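Local structure of cDNA FLJ56608, highly similar to Homo sapiens chloride channel, calcium activated, family member 1 (CLCA1), mRNA (Homo sapiens, 6PYO) at residues R7-V12 with E108-T113; Q38-G43 with I62-G67. The protein is a calcium-binding von Willebrand factor type A domain of a secreted metalloprotease that may mediate calcium-activated chloride conductance and regulate mucus production. One frame throughout, in Å; residues are numbered along the deposited sequence.

Overall arrangement
Both contacts lie in one von Willebrand factor type A domain, but only contact 1 joins two strands of its central sheet; contact 2 fastens a loop beside its edge. Contact 1 lies at the heart of the chain, where strands 8-14 and 108-113 run side by side as inner parallel strands; regular backbone hydrogen bonds and aliphatic side chains do most of the work, with one ion pair at the end. Contact 2, about 14 Å away between centres, is nearer the surface: the loop after helix 24-39 meets the last residue of edge strand 55-63 and the loop beyond it through two hydrogen bonds and a small apolar patch. A salt bridge from Arg7 to Glu41 ties the two together.

Contact 1: residues R7-V12 with E108-T113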
ATOM      1  N   ARG A   7      -4.243  -1.929 -14.941  1.00 32.00           N
ATOM      2  CA  ARG A   7      -3.703  -1.308 -13.751  1.00 32.30           C
ATOM      3  C   ARG A   7      -2.980  -2.343 -12.911  1.00 36.45           C
ATOM      4  O   ARG A   7      -3.444  -3.462 -12.774  1.00 32.55           O
ATOM      5  CB  ARG A   7      -4.857  -0.708 -12.939  1.00 37.92           C
ATOM      6  CG  ARG A   7      -4.427   0.030 -11.661  1.00 38.44           C
ATOM      7  CD  ARG A   7      -5.655   0.606 -10.973  1.00 38.15           C
ATOM      8  NE  ARG A   7      -5.352   1.801 -10.213  1.00 33.81           N
ATOM      9  CZ  ARG A   7      -6.247   2.448  -9.489  1.00 38.01           C
ATOM     10  NH1 ARG A   7      -7.479   1.975  -9.410  1.00 38.01           N
ATOM     11  NH2 ARG A   7      -5.921   3.529  -8.819  1.00 40.24           N
ATOM     12  N   ILE A   8      -1.860  -1.943 -12.317  1.00 32.26           N
ATOM     13  CA  ILE A   8      -1.143  -2.728 -11.327  1.00 36.44           C
ATOM     14  C   ILE A   8      -1.164  -1.943 -10.028  1.00 34.90           C
ATOM     15  O   ILE A   8      -0.731  -0.799 -10.004  1.00 32.86           O
ATOM     16  CB  ILE A   8       0.322  -3.003 -11.733  1.00 34.99           C
ATOM     17  CG1 ILE A   8       0.374  -3.784 -13.044  1.00 34.20           C
ATOM     18  CG2 ILE A   8       1.018  -3.677 -10.526  1.00 35.85           C
ATOM     19  CD1 ILE A   8       1.735  -3.731 -13.692  1.00 36.34           C
ATOM     20  N   VAL A   9      -1.624  -2.556  -8.950  1.00 31.66           N
ATOM     21  CA  VAL A   9      -1.784  -1.865  -7.680  1.00 34.16           C
ATOM     22  C   VAL A   9      -1.373  -2.813  -6.582  1.00 36.30           C
ATOM     23  O   VAL A   9      -1.743  -3.984  -6.611  1.00 37.15           O
ATOM     24  CB  VAL A   9      -3.246  -1.400  -7.433  1.00 36.28           C
ATOM     25  CG1 VAL A   9      -3.313  -0.409  -6.266  1.00 34.66           C
ATOM     26  CG2 VAL A   9      -3.805  -0.754  -8.624  1.00 42.73           C
ATOM     27  N   CYS A  10      -0.602  -2.312  -5.628  1.00 31.23           N
ATOM     28  CA  CYS A  10      -0.251  -3.050  -4.436  1.00 35.32           C
ATOM     29  C   CYS A  10      -0.696  -2.237  -3.237  1.00 31.09           C
ATOM     30  O   CYS A  10      -0.266  -1.096  -3.068  1.00 36.60           O
ATOM     31  CB  CYS A  10       1.253  -3.356  -4.358  1.00 34.04           C
ATOM     32  SG  CYS A  10       1.508  -4.722  -3.157  1.00 38.23           S
ATOM     33  N   LEU A  11      -1.606  -2.795  -2.460  1.00 35.11           N
ATOM     34  CA  LEU A  11      -1.907  -2.251  -1.153  1.00 36.66           C
ATOM     35  C   LEU A  11      -0.726  -2.517  -0.233  1.00 35.67           C
ATOM     36  O   LEU A  11      -0.228  -3.652  -0.144  1.00 36.47           O
ATOM     37  CB  LEU A  11      -3.169  -2.899  -0.583  1.00 39.28           C
ATOM     38  CG  LEU A  11      -4.504  -2.302  -0.909  1.00 40.25           C
ATOM     39  CD1 LEU A  11      -4.513  -2.073  -2.436  1.00 53.24           C
ATOM     40  CD2 LEU A  11      -5.659  -3.163  -0.468  1.00 39.46           C
ATOM     41  N   VAL A  12      -0.276  -1.477   0.447  1.00 33.43           N
ATOM     42  CA  VAL A  12       0.781  -1.573   1.443  1.00 40.50           C
ATOM     43  C   VAL A  12       0.201  -1.028   2.740  1.00 35.27           C
ATOM     44  O   VAL A  12      -0.141   0.162   2.838  1.00 35.81           O
ATOM     45  CB  VAL A  12       2.044  -0.831   1.008  1.00 35.82           C
ATOM     46  CG1 VAL A  12       3.117  -0.986   2.062  1.00 36.50           C
ATOM     47  CG2 VAL A  12       2.528  -1.417  -0.314  1.00 30.63           C
ATOM     48  N   GLU A 108       1.036   1.276  -9.291  1.00 35.35           N
ATOM     49  CA  GLU A 108       0.586   2.059  -8.159  1.00 33.64           C
ATOM     50  C   GLU A 108       0.750   1.303  -6.832  1.00 29.32           C
ATOM     51  O   GLU A 108       0.517   0.091  -6.756  1.00 35.59           O
ATOM     52  CB  GLU A 108      -0.862   2.438  -8.356  1.00 29.67           C
ATOM     53  CG  GLU A 108      -1.117   3.366  -9.598  1.00 36.88           C
ATOM     54  CD  GLU A 108      -2.585   3.508  -9.911  1.00 32.52           C
ATOM     55  OE1 GLU A 108      -3.273   4.302  -9.222  1.00 35.26           O
ATOM     56  OE2 GLU A 108      -3.083   2.780 -10.818  1.00 36.61           O
ATOM     57  N   ILE A 109       1.151   2.038  -5.795  1.00 36.12           N
ATOM     58  CA  ILE A 109       1.095   1.607  -4.397  1.00 32.65           C
ATOM     59  C   ILE A 109       0.032   2.455  -3.688  1.00 37.60           C
ATOM     60  O   ILE A 109      -0.037   3.676  -3.884  1.00 36.07           O
ATOM     61  CB  ILE A 109       2.465   1.754  -3.725  1.00 41.02           C
ATOM     62  CG1 ILE A 109       3.377   0.568  -4.057  1.00 43.85           C
ATOM     63  CG2 ILE A 109       2.278   1.884  -2.235  1.00 34.68           C
ATOM     64  CD1 ILE A 109       3.616   0.356  -5.495  1.00 43.44           C
ATOM     65  N   VAL A 110      -0.854   1.806  -2.948  1.00 28.66           N
ATOM     66  CA  VAL A 110      -1.768   2.492  -2.039  1.00 27.95           C
ATOM     67  C   VAL A 110      -1.191   2.247  -0.639  1.00 38.20           C
ATOM     68  O   VAL A 110      -1.290   1.134  -0.100  1.00 32.04           O
ATOM     69  CB  VAL A 110      -3.214   1.996  -2.170  1.00 27.57           C
ATOM     70  CG1 VAL A 110      -4.119   2.721  -1.181  1.00 33.97           C
ATOM     71  CG2 VAL A 110      -3.736   2.244  -3.630  1.00 33.45           C
ATOM     72  N   LEU A 111      -0.586   3.277  -0.063  1.00 31.65           N
ATOM     73  CA  LEU A 111       0.086   3.218   1.238  1.00 33.12           C
ATOM     74  C   LEU A 111      -0.855   3.745   2.309  1.00 34.79           C
ATOM     75  O   LEU A 111      -1.134   4.952   2.369  1.00 36.92           O
ATOM     76  CB  LEU A 111       1.375   4.032   1.208  1.00 32.50           C
ATOM     77  CG  LEU A 111       2.218   4.051   2.493  1.00 32.70           C
ATOM     78  CD1 LEU A 111       2.441   2.623   2.998  1.00 34.67           C
ATOM     79  CD2 LEU A 111       3.533   4.746   2.192  1.00 32.43           C
ATOM     80  N   LEU A 112      -1.367   2.844   3.145  1.00 34.19           N
ATOM     81  CA  LEU A 112      -2.295   3.221   4.203  1.00 34.86           C
ATOM     82  C   LEU A 112      -1.493   3.150   5.516  1.00 32.86           C
ATOM     83  O   LEU A 112      -1.044   2.063   5.933  1.00 32.96           O
ATOM     84  CB  LEU A 112      -3.535   2.320   4.220  1.00 36.87           C
ATOM     85  CG  LEU A 112      -4.357   2.241   2.904  1.00 38.85           C
ATOM     86  CD1 LEU A 112      -5.607   1.392   3.019  1.00 41.76           C
ATOM     87  CD2 LEU A 112      -4.767   3.603   2.418  1.00 43.90           C
ATOM     88  N   THR A 113      -1.262   4.304   6.130  1.00 35.91           N
ATOM     89  CA  THR A 113      -0.395   4.303   7.316  1.00 38.00           C
ATOM     90  C   THR A 113      -0.693   5.518   8.167  1.00 42.05           C
ATOM     91  O   THR A 113      -1.191   6.534   7.663  1.00 39.98           O
ATOM     92  CB  THR A 113       1.092   4.320   6.924  1.00 39.26           C
ATOM     93  OG1 THR A 113       1.942   4.388   8.079  1.00 40.29           O
ATOM     94  CG2 THR A 113       1.364   5.575   6.070  1.00 33.66           C
TER
HETATM   95  O   HOH W   1      -1.251   1.062 -12.635  1.00 36.10           O
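Glu108, Val12 and Val110 lose the most surface where strand 8-14 runs parallel to strand 108-113, and they represent its two chemistries. Glu108 starts its strand with CG anti to the carbonyl carbon (chi1 -64°) and an extended chain, long enough to carry the carboxylate across to Arg7. The extended Arg7 chain crosses it at about a right angle and grips it side-on: NE gives a hydrogen bond to OE2 at 2.5 Å, NH2 another to OE1 at 2.8 Å. Arginine suits the place because its guanidinium offers NE and NH2 side by side to the two oxygens and keeps NH1 for a salt bridge to Glu41. Both oxygens lie near the guanidinium plane, yet the nitrogens meet them from above the carboxylate plane, because the two flat groups are tilted 29° apart. The oxygen of a water that accepts from Ile8 N also lies 3.1 Å from Glu108 OE2, between the ion pair and the backbone.

Beyond the ion pair, five hydrogen bonds join the main chains, beginning with Glu108 N to Ile8 O at 2.8 Å and ending with Leu112 N to Val12 O, the latter nearly along the carbonyl axis. Val110 faces the same way as Val9, and its CG2 meets Val9 CG1 at 3.8 Å; helix 24-39 packs on this face through Phe35, which touches Val9. On the other face Val12 spreads its branches: CG2 reaches Ile109 CG2 at 3.8 Å, while CG1 lies 3.8 Å from Leu111 CD1. Beta-branched valine and isoleucine suit extended backbone and present compact surfaces to helix 87-99, whose small Ala94 touches Val12. With Glu108 OE1 also bonded to His135, the carboxylate is probably held ionised, so charge is paired where the two strands begin while the Rossmann-like core stays apolar.

Contact 2: residues Q38-G43 with I62-G67; sequences QTVELG and IQINSG
Gly43 is the tightly packed pivot of the contact, its backbone held at both ends by segment 62-67. Its N-H points nearly along the carbonyl axis of Ile64, giving a short, almost straight hydrogen bond of 2.6 Å from Gly43 N to Ile64 O. Buried Val40 and Ile64 back this bond, crossing obliquely with their CG1 atoms 4.0 Å apart. Glycine suits the place because at its positive phi (91°) a CB would collide with the carbonyl oxygen of Leu42. Gln63, extended with CG anti to the backbone N, brings NE2 to Gly43 O at 3.2 Å, from above the carbonyl plane. Asn65 ND2 in turn donates to Gln63 OE1 at 3.1 Å, which probably helps to fix that amide, although the donor stands well above its carbonyl plane. An alanine in place of Gln63 would lose both side-chain bonds and would probably leave the Gly43 carbonyl less firmly held.

The solvent side buries less: exposed Leu42 lays CD1 against Asn65 CA at 3.7 Å, while the first bond of Glu41 leads away from segment 62-67 and its carboxylate has its partner in Arg7.

Val40 and Ile64 both rest on Val46 of strand 45-51. The contact thus joins the loop that leaves helix 24-39 to the end of edge strand 55-63 and the loop after it, just before Ser66 N-caps helix 67-74.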
ATOM      1  N   GLN A  38     -15.190  -1.923  -4.077  1.00 44.01           N
ATOM      2  CA  GLN A  38     -15.939  -1.012  -4.928  1.00 46.00           C
ATOM      3  C   GLN A  38     -15.079  -0.256  -5.926  1.00 44.41           C
ATOM      4  O   GLN A  38     -15.499  -0.065  -7.067  1.00 51.88           O
ATOM      5  CB  GLN A  38     -16.733  -0.017  -4.055  1.00 48.12           C
ATOM      6  CG  GLN A  38     -18.161  -0.467  -3.774  1.00105.37           C
ATOM      7  CD  GLN A  38     -18.686   0.012  -2.438  1.00 96.55           C
ATOM      8  OE1 GLN A  38     -18.404  -0.588  -1.402  1.00 80.70           O
ATOM      9  NE2 GLN A  38     -19.464   1.090  -2.453  1.00 94.80           N
ATOM     10  N   THR A  39     -13.882   0.152  -5.549  1.00 38.07           N
ATOM     11  CA  THR A  39     -13.153   1.107  -6.368  1.00 38.58           C
ATOM     12  C   THR A  39     -12.323   0.445  -7.465  1.00 41.47           C
ATOM     13  O   THR A  39     -12.438   0.844  -8.630  1.00 40.92           O
ATOM     14  CB  THR A  39     -12.290   1.989  -5.457  1.00 40.83           C
ATOM     15  OG1 THR A  39     -13.141   2.468  -4.414  1.00 41.79           O
ATOM     16  CG2 THR A  39     -11.664   3.199  -6.232  1.00 37.30           C
ATOM     17  N   VAL A  40     -11.502  -0.560  -7.137  1.00 30.45           N
ATOM     18  CA  VAL A  40     -10.561  -1.062  -8.133  1.00 31.02           C
ATOM     19  C   VAL A  40     -11.378  -1.700  -9.255  1.00 33.91           C
ATOM     20  O   VAL A  40     -12.422  -2.316  -9.004  1.00 36.04           O
ATOM     21  CB  VAL A  40      -9.522  -1.997  -7.488  1.00 36.23           C
ATOM     22  CG1 VAL A  40     -10.109  -3.327  -7.113  1.00 34.81           C
ATOM     23  CG2 VAL A  40      -8.306  -2.175  -8.413  1.00 38.80           C
ATOM     24  N   GLU A  41     -10.952  -1.475 -10.500  1.00 33.00           N
ATOM     25  CA  GLU A  41     -11.722  -1.827 -11.688  1.00 32.35           C
ATOM     26  C   GLU A  41     -11.409  -3.244 -12.168  1.00 36.62           C
ATOM     27  O   GLU A  41     -10.300  -3.772 -11.981  1.00 33.31           O
ATOM     28  CB  GLU A  41     -11.450  -0.835 -12.838  1.00 30.02           C
ATOM     29  CG  GLU A  41      -9.951  -0.771 -13.377  1.00 34.39           C
ATOM     30  CD  GLU A  41      -9.038   0.312 -12.690  1.00 40.94           C
ATOM     31  OE1 GLU A  41      -8.950   0.382 -11.420  1.00 40.98           O
ATOM     32  OE2 GLU A  41      -8.410   1.116 -13.437  1.00 42.03           O
ATOM     33  N   LEU A  42     -12.404  -3.841 -12.827  1.00 39.11           N
ATOM     34  CA  LEU A  42     -12.269  -5.125 -13.495  1.00 32.27           C
ATOM     35  C   LEU A  42     -10.973  -5.187 -14.289  1.00 33.12           C
ATOM     36  O   LEU A  42     -10.645  -4.264 -15.040  1.00 33.50           O
ATOM     37  CB  LEU A  42     -13.476  -5.304 -14.430  1.00 39.07           C
ATOM     38  CG  LEU A  42     -13.672  -6.514 -15.333  1.00 39.85           C
ATOM     39  CD1 LEU A  42     -14.059  -7.697 -14.421  1.00 42.69           C
ATOM     40  CD2 LEU A  42     -14.749  -6.256 -16.373  1.00 48.66           C
ATOM     41  N   GLY A  43     -10.249  -6.279 -14.144  1.00 29.19           N
ATOM     42  CA  GLY A  43      -9.081  -6.504 -14.959  1.00 29.20           C
ATOM     43  C   GLY A  43      -7.793  -5.990 -14.380  1.00 31.50           C
ATOM     44  O   GLY A  43      -6.718  -6.312 -14.902  1.00 36.95           O
ATOM     45  N   ILE A  62      -3.012 -10.656  -7.939  1.00 34.10           N
ATOM     46  CA  ILE A  62      -4.103 -11.382  -8.558  1.00 38.09           C
ATOM     47  C   ILE A  62      -4.995 -10.393  -9.308  1.00 37.00           C
ATOM     48  O   ILE A  62      -5.046  -9.197  -8.997  1.00 31.33           O
ATOM     49  CB  ILE A  62      -4.907 -12.211  -7.537  1.00 46.43           C
ATOM     50  CG1 ILE A  62      -5.675 -11.316  -6.577  1.00 42.80           C
ATOM     51  CG2 ILE A  62      -4.004 -13.118  -6.717  1.00 44.35           C
ATOM     52  CD1 ILE A  62      -7.093 -11.874  -6.299  1.00 57.05           C
ATOM     53  N   GLN A  63      -5.650 -10.895 -10.342  1.00 33.69           N
ATOM     54  CA  GLN A  63      -6.444 -10.070 -11.210  1.00 30.53           C
ATOM     55  C   GLN A  63      -7.887 -10.010 -10.685  1.00 31.68           C
ATOM     56  O   GLN A  63      -8.423 -11.001 -10.178  1.00 32.12           O
ATOM     57  CB  GLN A  63      -6.399 -10.619 -12.631  1.00 29.12           C
ATOM     58  CG  GLN A  63      -6.679  -9.556 -13.684  1.00 35.48           C
ATOM     59  CD  GLN A  63      -6.600 -10.137 -15.029  1.00 35.67           C
ATOM     60  OE1 GLN A  63      -6.680 -11.354 -15.176  1.00 40.28           O
ATOM     61  NE2 GLN A  63      -6.409  -9.298 -16.043  1.00 34.12           N
ATOM     62  N   ILE A  64      -8.485  -8.823 -10.747  1.00 32.83           N
ATOM     63  CA  ILE A  64      -9.868  -8.628 -10.304  1.00 28.65           C
ATOM     64  C   ILE A  64     -10.761  -8.896 -11.510  1.00 32.01           C
ATOM     65  O   ILE A  64     -10.822  -8.075 -12.426  1.00 31.19           O
ATOM     66  CB  ILE A  64     -10.099  -7.213  -9.772  1.00 33.38           C
ATOM     67  CG1 ILE A  64      -9.131  -6.878  -8.634  1.00 33.14           C
ATOM     68  CG2 ILE A  64     -11.593  -7.074  -9.310  1.00 35.70           C
ATOM     69  CD1 ILE A  64      -9.082  -7.898  -7.589  1.00 35.20           C
ATOM     70  N   ASN A  65     -11.441 -10.045 -11.519  1.00 28.37           N
ATOM     71  CA  ASN A  65     -12.391 -10.379 -12.569  1.00 34.31           C
ATOM     72  C   ASN A  65     -13.744 -10.789 -12.027  1.00 30.25           C
ATOM     73  O   ASN A  65     -14.684 -10.940 -12.807  1.00 34.95           O
ATOM     74  CB  ASN A  65     -11.849 -11.505 -13.437  1.00 35.52           C
ATOM     75  CG  ASN A  65     -10.669 -11.068 -14.238  1.00 37.12           C
ATOM     76  OD1 ASN A  65     -10.769 -10.182 -15.105  1.00 42.75           O
ATOM     77  ND2 ASN A  65      -9.533 -11.685 -13.966  1.00 36.11           N
ATOM     78  N   SER A  66     -13.859 -10.975 -10.718  1.00 37.14           N
ATOM     79  CA  SER A  66     -15.008 -11.556 -10.059  1.00 36.68           C
ATOM     80  C   SER A  66     -15.063 -10.954  -8.666  1.00 31.49           C
ATOM     81  O   SER A  66     -14.043 -10.528  -8.116  1.00 29.28           O
ATOM     82  CB  SER A  66     -14.895 -13.101  -9.977  1.00 37.65           C
ATOM     83  OG  SER A  66     -14.086 -13.475  -8.882  1.00 34.39           O
ATOM     84  N   GLY A  67     -16.259 -10.956  -8.093  1.00 33.68           N
ATOM     85  CA  GLY A  67     -16.422 -10.506  -6.726  1.00 34.38           C
ATOM     86  C   GLY A  67     -15.727 -11.390  -5.717  1.00 34.60           C
ATOM     87  O   GLY A  67     -15.350 -10.928  -4.634  1.00 38.97           O
TER